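Local coordinates for protein nitrilotriacetate monooxygenase (Burkholderia pseudomallei, PDB 3SDO) that probably acts as an FMN-dependent monooxygenase of the bacterial luciferase-like family, oxidising its substrate with molecular oxygen, at residues Ser62-Pro67 against Gly137-Arg142. Residues are numbered along the deposited sequence; the frame is centred on the assembly and turned at random.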
loop_
_atom_site.group_PDB
_atom_site.type_symbol
_atom_site.label_atom_id
_atom_site.label_comp_id
_atom_site.label_asym_id
_atom_site.label_seq_id
_atom_site.Cartn_x
_atom_site.Cartn_y
_atom_site.Cartn_z
ATOM N N SER A 62 -4.050 10.841 3.475
ATOM C CA SER A 62 -4.702 11.880 2.692
ATOM C C SER A 62 -4.417 11.652 1.216
ATOM O O SER A 62 -3.470 10.947 0.859
ATOM C CB SER A 62 -4.195 13.266 3.115
ATOM O OG SER A 62 -2.784 13.379 2.912
ATOM N N ALA A 63 -5.239 12.252 0.356
ATOM C CA ALA A 63 -5.048 12.126 -1.087
ATOM C C ALA A 63 -5.341 13.442 -1.802
ATOM O O ALA A 63 -5.922 13.445 -2.878
ATOM C CB ALA A 63 -5.915 11.007 -1.642
ATOM N N TYR A 64 -4.905 14.543 -1.201
ATOM C CA TYR A 64 -5.152 15.891 -1.725
ATOM C C TYR A 64 -4.101 16.832 -1.183
ATOM O O TYR A 64 -3.790 16.803 0.013
ATOM C CB TYR A 64 -6.552 16.396 -1.361
ATOM C CG TYR A 64 -6.902 17.704 -2.033
ATOM C CD1 TYR A 64 -7.043 17.773 -3.419
ATOM C CD2 TYR A 64 -7.079 18.875 -1.294
ATOM C CE1 TYR A 64 -7.357 18.962 -4.049
ATOM C CE2 TYR A 64 -7.392 20.083 -1.931
ATOM C CZ TYR A 64 -7.527 20.108 -3.311
ATOM O OH TYR A 64 -7.819 21.286 -3.977
ATOM N N VAL A 65 -3.563 17.656 -2.076
ATOM C CA VAL A 65 -2.477 18.579 -1.770
ATOM C C VAL A 65 -2.774 19.920 -2.368
ATOM O O VAL A 65 -3.314 19.988 -3.479
ATOM C CB VAL A 65 -1.139 18.115 -2.415
ATOM C CG1 VAL A 65 -0.044 19.199 -2.307
ATOM C CG2 VAL A 65 -0.689 16.878 -1.796
ATOM N N THR A 66 -2.440 20.976 -1.621
ATOM C CA THR A 66 -2.337 22.339 -2.163
ATOM C C THR A 66 -1.031 22.952 -1.660
ATOM O O THR A 66 -0.427 22.440 -0.723
ATOM C CB THR A 66 -3.496 23.272 -1.708
ATOM O OG1 THR A 66 -3.221 23.761 -0.386
ATOM C CG2 THR A 66 -4.841 22.567 -1.730
ATOM N N PRO A 67 -0.593 24.070 -2.263
ATOM C CA PRO A 67 0.646 24.690 -1.751
ATOM C C PRO A 67 0.548 25.179 -0.283
ATOM O O PRO A 67 1.558 25.530 0.289
ATOM C CB PRO A 67 0.902 25.866 -2.720
ATOM C CG PRO A 67 0.056 25.548 -3.970
ATOM C CD PRO A 67 -1.115 24.740 -3.476
ATOM N N GLY A 137 -11.910 14.789 -4.087
ATOM C CA GLY A 137 -12.661 14.340 -5.254
ATOM C C GLY A 137 -12.125 14.848 -6.580
ATOM O O GLY A 137 -12.301 14.205 -7.604
ATOM N N LYS A 138 -11.434 15.985 -6.542
ATOM C CA LYS A 138 -10.770 16.545 -7.712
ATOM C C LYS A 138 -9.646 15.652 -8.270
ATOM O O LYS A 138 -9.246 15.825 -9.426
ATOM C CB LYS A 138 -10.213 17.960 -7.400
ATOM C CG LYS A 138 -11.285 19.016 -7.240
ATOM C CD LYS A 138 -10.744 20.296 -6.593
ATOM C CE LYS A 138 -11.690 21.458 -6.832
ATOM N NZ LYS A 138 -11.618 22.479 -5.762
ATOM N N ASN A 139 -9.134 14.728 -7.452
ATOM C CA ASN A 139 -8.137 13.759 -7.916
ATOM C C ASN A 139 -8.725 12.457 -8.446
ATOM O O ASN A 139 -7.974 11.553 -8.817
ATOM C CB ASN A 139 -7.104 13.489 -6.812
ATOM C CG ASN A 139 -6.200 14.666 -6.601
ATOM O OD1 ASN A 139 -5.973 15.427 -7.536
ATOM N ND2 ASN A 139 -5.679 14.835 -5.385
ATOM N N TYR A 140 -10.060 12.389 -8.514
ATOM C CA TYR A 140 -10.774 11.170 -8.868
ATOM C C TYR A 140 -11.980 11.426 -9.790
ATOM O O TYR A 140 -12.885 10.595 -9.877
ATOM C CB TYR A 140 -11.231 10.433 -7.586
ATOM C CG TYR A 140 -10.104 9.982 -6.700
ATOM C CD1 TYR A 140 -9.458 8.764 -6.915
ATOM C CD2 TYR A 140 -9.642 10.784 -5.672
ATOM C CE1 TYR A 140 -8.414 8.358 -6.091
ATOM C CE2 TYR A 140 -8.604 10.383 -4.847
ATOM C CZ TYR A 140 -7.987 9.166 -5.057
ATOM O OH TYR A 140 -6.937 8.775 -4.213
ATOM N N GLY A 141 -11.983 12.562 -10.490
ATOM C CA GLY A 141 -13.046 12.895 -11.416
ATOM C C GLY A 141 -14.393 13.179 -10.786
ATOM O O GLY A 141 -15.425 13.073 -11.458
ATOM N N ARG A 142 -14.387 13.567 -9.511
ATOM C CA ARG A 142 -15.612 13.864 -8.775
ATOM C C ARG A 142 -15.387 15.122 -7.940
ATOM O O ARG A 142 -15.371 15.061 -6.719
ATOM C CB ARG A 142 -16.033 12.654 -7.918
ATOM C CG ARG A 142 -16.650 11.520 -8.753
ATOM C CD ARG A 142 -16.937 10.262 -7.950
ATOM N NE ARG A 142 -15.818 9.314 -7.941
ATOM C CZ ARG A 142 -15.748 8.235 -7.163
ATOM N NH1 ARG A 142 -16.731 7.943 -6.310
ATOM N NH2 ARG A 142 -14.687 7.438 -7.233
HETATM O O HOH W 1 -4.017 17.151 -4.869
#
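Asn-139 reaches across to Ala-63 and Tyr-64 and ties together two loops of the luciferase-like TIM barrel. Residues 62-67 follow strand 56-59, and residues 137-142 belong to the loop after strand 124-129. The side-chain amide of Asn-139 is the main link. Asn-139 ND2 donates to Ala-63 O at 2.9 Å, with an N-H...O angle of 158°. The acceptor lies in the amide plane, while ND2 is tilted 27° from the plane of the carbonyl. CG is anti to the backbone carbonyl carbon (chi1 -71°), which places it on the side of residues 62-67. The side chain crosses that of Tyr-64 at about a right angle. Asn-139 ND2 also lies at the edge of the Tyr-64 ring, near its plane, 3.8 Å from CD1. At the hydroxyl end of Tyr-64, OH lies 4.0 Å from CD of Lys-138, whose chain is extended beyond CG and crosses the tyrosine obliquely. On the other side of the contact, CB of Ala-63 points toward residues 137-142. Ala-63 CB lies at the edge of the Tyr-140 ring, near its plane, 3.6 Å from Tyr-140 OH, and that ring also stacks on Tyr-103.

The second subunit covers this site. Its Asn-108 OD1 is hydrogen-bonded to Tyr-140 OH, and its Gly-202 N to Asn-139 OD1, so both polar ends of the Asn-139 amide are used. Asp-61, a predicted FMN ligand, is two residues before Ala-63, consistent with this loop lying near the cofactor site. One water extends the link: it accepts from Asn-139 ND2 and from Val-65 N, each at 2.9 Å.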